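Local coordinates for capsule biosynthesis protein capD (PDB 3G9K), which cleaves the poly-gamma-D-glutamate capsule of Bacillus anthracis and, as a transpeptidase, links it through an amide bond to meso-diaminopimelic acid of the peptidoglycan, at the interface of chains B and A. Residues are numbered along the deposited sequence; one frame, centred on the assembly and turned at random. Chains: chain A, Capsule biosynthesis protein capD; chain B, Capsule biosynthesis protein capD.

Contact 1: the interface of chains B and A. Residues chain B 23-26, 51, 55; chain A 3-6, 150, 172.
B:Ser24 and A:Val5 pair through both backbone groups, B:Ser24 N to A:Val5 O at 2.8 Å and A:Val5 N to B:Ser24 O at 3.0 Å, joining strand 22-25 of chain B antiparallel to strand 2-7 of chain A, the strand that follows the nucleophile A:Thr1. On its other edge B:Ala25 N donates to A:Thr172 O and A:Thr172 N to B:Ala25 O, also antiparallel, so the chain B strand lies between two chain A strands as in a continuous sheet. The tight side is apolar. A:Phe4 holds its CG between backbone N and carbonyl carbon (chi1 69°), which sends the ring towards helix 44-58 of chain B. There B:Val51 CG1 sits over the middle of one ring face, 3.8 Å from the centroid, and B:Leu55 CD1 meets A:Phe4 CD1 at 3.9 Å. The looser side is bridged by water: one joins B:Ser26 N and OG to A:His3 O, a second joins B:Ser26 OG to A:His3 N, and a third spans B:Ala25 O and A:Thr172 OG1. A:Gln150 reaches the chain B strand with a side chain bent at chi2 (-75°). Its amide oxygen OE1 accepts a hydrogen bond from the hydroxyl OG of B:Ser24 at 2.8 Å, with the donor tilted 17° from the carbonyl plane.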
loop_
_atom_site.group_PDB
_atom_site.type_symbol
_atom_site.label_atom_id
_atom_site.label_comp_id
_atom_site.label_asym_id
_atom_site.label_seq_id
_atom_site.Cartn_x
_atom_site.Cartn_y
_atom_site.Cartn_z
ATOM N N VAL B 23 9.163 12.376 2.156
ATOM C CA VAL B 23 8.780 10.968 2.302
ATOM C C VAL B 23 7.621 10.842 3.289
ATOM O O VAL B 23 7.640 11.449 4.375
ATOM C CB VAL B 23 9.965 10.115 2.856
ATOM C CG1 VAL B 23 9.592 8.609 2.945
ATOM C CG2 VAL B 23 11.231 10.338 2.014
ATOM N N SER B 24 6.641 9.993 2.964
ATOM C CA SER B 24 5.548 9.681 3.896
ATOM C C SER B 24 5.434 8.166 3.928
ATOM O O SER B 24 5.237 7.567 2.880
ATOM C CB SER B 24 4.236 10.332 3.451
ATOM O OG SER B 24 3.154 9.971 4.300
ATOM N N ALA B 25 5.623 7.575 5.097
ATOM C CA ALA B 25 5.626 6.088 5.272
ATOM C C ALA B 25 5.152 5.643 6.678
ATOM O O ALA B 25 5.160 6.437 7.636
ATOM C CB ALA B 25 7.024 5.488 4.979
ATOM N N SER B 26 4.774 4.368 6.799
ATOM C CA SER B 26 4.163 3.854 8.038
ATOM C C SER B 26 5.218 3.372 9.071
ATOM O O SER B 26 4.899 2.741 10.083
ATOM C CB SER B 26 3.180 2.746 7.750
ATOM O OG SER B 26 3.769 1.743 6.982
ATOM N N VAL B 51 13.429 2.566 0.724
ATOM C CA VAL B 51 12.246 2.526 1.573
ATOM C C VAL B 51 11.555 1.169 1.497
ATOM O O VAL B 51 11.140 0.639 2.518
ATOM C CB VAL B 51 11.239 3.669 1.248
ATOM C CG1 VAL B 51 9.891 3.439 1.949
ATOM C CG2 VAL B 51 11.806 5.068 1.653
ATOM N N LEU B 55 11.230 -1.291 4.916
ATOM C CA LEU B 55 9.888 -1.645 5.357
ATOM C C LEU B 55 9.783 -3.161 5.450
ATOM O O LEU B 55 9.224 -3.678 6.430
ATOM C CB LEU B 55 8.821 -1.050 4.429
ATOM C CG LEU B 55 8.555 0.449 4.630
ATOM C CD1 LEU B 55 7.682 0.907 3.490
ATOM C CD2 LEU B 55 7.954 0.753 6.002
ATOM N N HIS A 3 1.685 1.421 2.504
ATOM C CA HIS A 3 1.706 2.395 1.457
ATOM C C HIS A 3 2.711 3.520 1.791
ATOM O O HIS A 3 2.677 4.037 2.909
ATOM C CB HIS A 3 0.380 3.021 1.236
ATOM C CG HIS A 3 0.363 3.800 -0.017
ATOM N ND1 HIS A 3 0.539 5.159 -0.039
ATOM C CD2 HIS A 3 0.322 3.403 -1.300
ATOM C CE1 HIS A 3 0.604 5.567 -1.288
ATOM N NE2 HIS A 3 0.454 4.519 -2.070
ATOM N N PHE A 4 3.589 3.875 0.841
ATOM C CA PHE A 4 4.443 5.074 0.989
ATOM C C PHE A 4 4.371 6.022 -0.248
ATOM O O PHE A 4 3.908 5.662 -1.333
ATOM C CB PHE A 4 5.881 4.654 1.374
ATOM C CG PHE A 4 6.612 3.945 0.272
ATOM C CD1 PHE A 4 6.503 2.580 0.138
ATOM C CD2 PHE A 4 7.323 4.671 -0.704
ATOM C CE1 PHE A 4 7.160 1.912 -0.873
ATOM C CE2 PHE A 4 7.987 4.038 -1.707
ATOM C CZ PHE A 4 7.899 2.640 -1.814
ATOM N N VAL A 5 4.792 7.271 -0.025
ATOM C CA VAL A 5 4.844 8.309 -1.051
ATOM C C VAL A 5 6.152 9.066 -0.899
ATOM O O VAL A 5 6.565 9.372 0.234
ATOM C CB VAL A 5 3.661 9.285 -0.920
ATOM C CG1 VAL A 5 3.610 10.248 -2.153
ATOM C CG2 VAL A 5 2.345 8.478 -0.740
ATOM N N ILE A 6 6.795 9.306 -2.029
ATOM C CA ILE A 6 8.053 10.065 -2.088
ATOM C C ILE A 6 7.942 11.128 -3.158
ATOM O O ILE A 6 7.394 10.863 -4.193
ATOM C CB ILE A 6 9.198 9.172 -2.433
ATOM C CG1 ILE A 6 9.254 8.027 -1.427
ATOM C CG2 ILE A 6 10.552 9.978 -2.416
ATOM C CD1 ILE A 6 10.299 6.998 -1.771
ATOM N N GLN A 150 -1.311 7.384 3.717
ATOM C CA GLN A 150 -0.061 8.126 3.675
ATOM C C GLN A 150 -0.082 8.985 2.427
ATOM O O GLN A 150 -0.460 8.503 1.374
ATOM C CB GLN A 150 1.123 7.171 3.574
ATOM C CG GLN A 150 1.171 6.239 4.677
ATOM C CD GLN A 150 1.656 6.852 5.985
ATOM O OE1 GLN A 150 2.458 7.827 6.041
ATOM N NE2 GLN A 150 1.194 6.273 7.041
ATOM N N THR A 172 3.955 8.584 9.533
ATOM C CA THR A 172 4.569 9.891 9.682
ATOM C C THR A 172 5.077 10.362 8.306
ATOM O O THR A 172 4.992 9.668 7.269
ATOM C CB THR A 172 5.780 9.853 10.725
ATOM O OG1 THR A 172 6.805 8.986 10.271
ATOM C CG2 THR A 172 5.323 9.422 12.101
HETATM O O HOH W 1 4.788 2.853 4.563
HETATM O O HOH W 2 1.137 1.925 5.263
HETATM O O HOH W 3 6.125 6.350 10.474
#

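Contact 2: the interface of chains B and A. Residues chain B 265, 268-269; chain A 109, 111, 116, 118, 122, 126, 130.
The helical backbone of B:Met268, in helix 264-284, faces the extended backbone of A:Phe109 and A:Phe111 in strand 109-112, and the carbonyl O of B:Met268 approaches A:Phe111 CZ at 3.2 Å. B:Met268, a selenomethionine, carries this mostly apolar contact, in which N and O atoms of the two chains make no bond, and buries 108 Å² against chain A. Its CG is anti to the carbonyl carbon and the chain runs straight through chi2 (178°) before bending at chi3 (63°), which turns the methyl CE back towards the strands. CG stands over the centre of one face of A:Phe109, 3.5 Å from the ring centroid, a CH-pi contact. By contrast, A:Phe111 presents its edge, with B:Met268 CB in the ring plane 3.9 Å from CZ. Further out, the selenium SE meets A:Leu122 CD1 tip to tip at 3.8 Å. The terminal CE is received by the methyl CB of A:Ala116 at 3.9 Å, with A:Thr118 OG1 also alongside. A:Leu130 comes across the selenomethionine at about a right angle and divides its branches: CD1 packs on CE, while CD2 lies 3.8 Å from the carbonyl O of B:Ala265, one turn earlier. The start of the long chain B helix packs here against strands 109-112 and 115-118, A:Leu122 and helix 124-131 of chain A.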
loop_
_atom_site.group_PDB
_atom_site.type_symbol
_atom_site.label_atom_id
_atom_site.label_comp_id
_atom_site.label_asym_id
_atom_site.label_seq_id
_atom_site.Cartn_x
_atom_site.Cartn_y
_atom_site.Cartn_z
ATOM N N ALA B 265 -25.864 10.286 8.712
ATOM C CA ALA B 265 -26.646 9.200 8.133
ATOM C C ALA B 265 -26.811 9.380 6.616
ATOM O O ALA B 265 -26.801 8.400 5.871
ATOM C CB ALA B 265 -28.010 9.091 8.817
HETATM N N MSE B 268 -23.255 8.815 4.942
HETATM C CA MSE B 268 -22.927 7.388 4.963
HETATM C C MSE B 268 -23.763 6.600 3.968
HETATM O O MSE B 268 -23.228 5.792 3.205
HETATM C CB MSE B 268 -23.087 6.799 6.367
HETATM C CG MSE B 268 -22.031 7.253 7.347
HETATM SE SE MSE B 268 -22.278 6.550 9.137
HETATM C CE MSE B 268 -22.072 4.667 8.785
ATOM N N SER B 269 -25.034 6.881 3.978
ATOM C CA SER B 269 -25.916 6.157 3.087
ATOM C C SER B 269 -25.575 6.433 1.614
ATOM O O SER B 269 -25.549 5.511 0.811
ATOM C CB SER B 269 -27.387 6.473 3.398
ATOM O OG SER B 269 -28.225 5.758 2.509
ATOM N N PHE A 109 -15.820 4.994 8.315
ATOM C CA PHE A 109 -16.827 3.941 8.140
ATOM C C PHE A 109 -16.662 3.265 6.791
ATOM O O PHE A 109 -16.265 3.903 5.809
ATOM C CB PHE A 109 -18.241 4.530 8.221
ATOM C CG PHE A 109 -18.510 5.583 7.186
ATOM C CD1 PHE A 109 -18.276 6.920 7.471
ATOM C CD2 PHE A 109 -18.977 5.247 5.941
ATOM C CE1 PHE A 109 -18.508 7.896 6.522
ATOM C CE2 PHE A 109 -19.204 6.208 4.980
ATOM C CZ PHE A 109 -18.976 7.541 5.273
ATOM N N PHE A 111 -18.615 -0.182 4.281
ATOM C CA PHE A 111 -19.796 -1.022 4.101
ATOM C C PHE A 111 -19.439 -2.385 3.536
ATOM O O PHE A 111 -18.568 -2.503 2.680
ATOM C CB PHE A 111 -20.778 -0.315 3.195
ATOM C CG PHE A 111 -21.323 0.934 3.795
ATOM C CD1 PHE A 111 -20.718 2.159 3.550
ATOM C CD2 PHE A 111 -22.403 0.884 4.654
ATOM C CE1 PHE A 111 -21.212 3.313 4.119
ATOM C CE2 PHE A 111 -22.895 2.035 5.218
ATOM C CZ PHE A 111 -22.290 3.254 4.943
ATOM N N ALA A 116 -22.818 -1.519 8.009
ATOM C CA ALA A 116 -21.934 -0.367 8.051
ATOM C C ALA A 116 -20.966 -0.589 9.218
ATOM O O ALA A 116 -21.373 -0.695 10.372
ATOM C CB ALA A 116 -22.723 0.910 8.220
ATOM N N THR A 118 -18.093 0.803 11.566
ATOM C CA THR A 118 -17.907 2.146 12.069
ATOM C C THR A 118 -16.750 2.102 13.051
ATOM O O THR A 118 -16.623 1.168 13.826
ATOM C CB THR A 118 -19.207 2.660 12.766
ATOM O OG1 THR A 118 -20.183 3.036 11.763
ATOM C CG2 THR A 118 -18.901 3.813 13.613
ATOM N N LEU A 122 -21.586 5.003 17.127
ATOM C CA LEU A 122 -22.555 5.993 16.652
ATOM C C LEU A 122 -23.782 6.128 17.580
ATOM O O LEU A 122 -24.139 5.200 18.312
ATOM C CB LEU A 122 -23.045 5.644 15.250
ATOM C CG LEU A 122 -22.074 5.715 14.069
ATOM C CD1 LEU A 122 -22.882 5.862 12.785
ATOM C CD2 LEU A 122 -21.074 6.855 14.184
ATOM N N VAL A 126 -28.452 8.412 14.742
ATOM C CA VAL A 126 -27.996 8.112 13.382
ATOM C C VAL A 126 -28.166 6.631 13.061
ATOM O O VAL A 126 -28.474 6.282 11.927
ATOM C CB VAL A 126 -26.527 8.529 13.155
ATOM C CG1 VAL A 126 -26.352 10.036 13.387
ATOM C CG2 VAL A 126 -25.608 7.730 14.053
ATOM N N LEU A 130 -30.122 4.906 9.706
ATOM C CA LEU A 130 -29.508 3.868 8.888
ATOM C C LEU A 130 -30.320 2.576 8.961
ATOM O O LEU A 130 -30.417 1.860 7.970
ATOM C CB LEU A 130 -28.053 3.624 9.319
ATOM C CG LEU A 130 -27.103 4.821 9.148
ATOM C CD1 LEU A 130 -25.815 4.634 9.939
ATOM C CD2 LEU A 130 -26.800 5.068 7.676
#

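Contact 3: the interface of chains B and A. Residues chain B 244-245, 248, 279; chain A 59, 80-81, 83-84.
Helices 242-254 and 264-284 of chain B meet the loop residue A:Phe59, the 3-10 turn 79-81 and the start of helix 82-94 of chain A. In this gamma-glutamyltransferase-family enzyme, that turn carries A:Asn80 and A:Arg81 of the poly-gamma-D-glutamate binding site. B:Tyr279 makes the central contact, burying 76 Å². Its CG is anti to the carbonyl carbon (chi1 -81°), and the ring projects from its helix towards the turn. The phenol OH donates to the backbone O of A:Asn80 at 2.5 Å, a short bond with the donor tilted 22° from the carbonyl plane; the acceptor oxygen lies at the tyrosine's edge, in the ring plane. A:Phe59 crosses one tyrosine face: its CE1 lies towards the rim, 3.6 Å from B:Tyr279 CE1. The same A:Asn80 O stands over the centre of the A:Phe59 ring, flanked by both aromatic groups. The pyrrolidine CG of A:Pro83 reaches B:Tyr279 OH at 3.4 Å, and A:Gln84 CG approaches that hydroxyl at 3.5 Å. The neighbouring proline ring carbon, CB, packs 4.0 Å from both B:Met248 SE and B:Leu245 CA. B:Met248, a selenomethionine, bends at chi3 (57°) and sets its methyl CE 3.7 Å from A:Pro83 O.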
loop_
_atom_site.group_PDB
_atom_site.type_symbol
_atom_site.label_atom_id
_atom_site.label_comp_id
_atom_site.label_asym_id
_atom_site.label_seq_id
_atom_site.Cartn_x
_atom_site.Cartn_y
_atom_site.Cartn_z
ATOM N N THR B 244 -11.849 1.564 -9.830
ATOM C CA THR B 244 -12.907 1.604 -8.825
ATOM C C THR B 244 -12.809 2.859 -7.970
ATOM O O THR B 244 -13.802 3.489 -7.695
ATOM C CB THR B 244 -12.865 0.353 -7.944
ATOM O OG1 THR B 244 -12.980 -0.809 -8.767
ATOM C CG2 THR B 244 -13.998 0.348 -6.916
ATOM N N LEU B 245 -11.600 3.214 -7.547
ATOM C CA LEU B 245 -11.411 4.398 -6.708
ATOM C C LEU B 245 -11.807 5.661 -7.449
ATOM O O LEU B 245 -12.540 6.493 -6.912
ATOM C CB LEU B 245 -9.945 4.494 -6.259
ATOM C CG LEU B 245 -9.488 5.816 -5.652
ATOM C CD1 LEU B 245 -10.377 6.289 -4.495
ATOM C CD2 LEU B 245 -8.018 5.642 -5.213
HETATM N N MSE B 248 -15.585 6.013 -8.017
HETATM C CA MSE B 248 -16.176 6.446 -6.752
HETATM C C MSE B 248 -15.947 7.933 -6.464
HETATM O O MSE B 248 -16.861 8.622 -6.008
HETATM C CB MSE B 248 -15.671 5.594 -5.592
HETATM C CG MSE B 248 -16.255 4.196 -5.541
HETATM SE SE MSE B 248 -15.663 3.125 -4.063
HETATM C CE MSE B 248 -16.180 4.254 -2.591
ATOM N N TYR B 279 -18.325 -1.173 -6.926
ATOM C CA TYR B 279 -17.896 -2.552 -6.658
ATOM C C TYR B 279 -18.614 -3.522 -7.587
ATOM O O TYR B 279 -18.016 -4.486 -8.074
ATOM C CB TYR B 279 -18.144 -2.963 -5.213
ATOM C CG TYR B 279 -17.087 -2.478 -4.219
ATOM C CD1 TYR B 279 -16.496 -3.367 -3.319
ATOM C CD2 TYR B 279 -16.686 -1.138 -4.181
ATOM C CE1 TYR B 279 -15.547 -2.935 -2.405
ATOM C CE2 TYR B 279 -15.728 -0.695 -3.264
ATOM C CZ TYR B 279 -15.174 -1.591 -2.375
ATOM O OH TYR B 279 -14.226 -1.164 -1.464
ATOM N N PHE A 59 -7.494 -4.628 -4.316
ATOM C CA PHE A 59 -8.098 -3.353 -4.148
ATOM C C PHE A 59 -7.081 -2.244 -3.909
ATOM O O PHE A 59 -7.441 -1.111 -3.796
ATOM C CB PHE A 59 -9.107 -3.422 -3.012
ATOM C CG PHE A 59 -10.476 -3.866 -3.450
ATOM C CD1 PHE A 59 -11.358 -2.980 -3.984
ATOM C CD2 PHE A 59 -10.853 -5.163 -3.338
ATOM C CE1 PHE A 59 -12.584 -3.388 -4.380
ATOM C CE2 PHE A 59 -12.082 -5.565 -3.754
ATOM C CZ PHE A 59 -12.937 -4.683 -4.261
ATOM N N ASN A 80 -10.122 -4.984 0.835
ATOM C CA ASN A 80 -11.280 -4.585 0.031
ATOM C C ASN A 80 -11.962 -3.282 0.463
ATOM O O ASN A 80 -12.956 -2.887 -0.162
ATOM C CB ASN A 80 -12.316 -5.740 -0.102
ATOM C CG ASN A 80 -12.935 -6.162 1.236
ATOM O OD1 ASN A 80 -12.964 -5.398 2.203
ATOM N ND2 ASN A 80 -13.472 -7.380 1.274
ATOM N N ARG A 81 -11.428 -2.613 1.491
ATOM C CA ARG A 81 -11.962 -1.339 1.993
ATOM C C ARG A 81 -11.242 -0.121 1.406
ATOM O O ARG A 81 -11.719 1.009 1.525
ATOM C CB ARG A 81 -11.899 -1.312 3.528
ATOM C CG ARG A 81 -12.809 -2.363 4.116
ATOM C CD ARG A 81 -12.653 -2.656 5.545
ATOM N NE ARG A 81 -11.276 -2.799 5.986
ATOM C CZ ARG A 81 -10.551 -3.913 5.961
ATOM N NH1 ARG A 81 -11.011 -5.022 5.424
ATOM N NH2 ARG A 81 -9.319 -3.892 6.434
ATOM N N PRO A 83 -10.687 1.648 -1.406
ATOM C CA PRO A 83 -11.344 2.799 -2.034
ATOM C C PRO A 83 -12.460 3.410 -1.212
ATOM O O PRO A 83 -12.744 4.581 -1.370
ATOM C CB PRO A 83 -11.859 2.248 -3.342
ATOM C CG PRO A 83 -12.006 0.825 -3.124
ATOM C CD PRO A 83 -10.946 0.405 -2.140
ATOM N N GLN A 84 -13.053 2.629 -0.315
ATOM C CA GLN A 84 -13.999 3.183 0.685
ATOM C C GLN A 84 -13.332 4.074 1.706
ATOM O O GLN A 84 -13.943 4.961 2.237
ATOM C CB GLN A 84 -14.738 2.067 1.406
ATOM C CG GLN A 84 -15.711 1.312 0.479
ATOM C CD GLN A 84 -16.661 0.471 1.275
ATOM O OE1 GLN A 84 -16.581 -0.758 1.275
ATOM N NE2 GLN A 84 -17.516 1.127 2.018
#

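All three contacts join the two chains cut from one precursor, which remain one folded enzyme. Contact 2 and contact 3 share helix 264-284 of chain B, which enters one near its start and the other near its far end; their C-alpha centres are about 17 Å apart. Contact 1 uses different elements, its C-alpha centre about 21 Å from that of contact 3 and 30 Å from that of contact 2. It begins two residues after the nucleophile A:Thr1, whereas the centre of contact 3 is about 13 Å from that residue and that of contact 2 about 24 Å. Contacts 1 and 3 may therefore help position the catalytic centre.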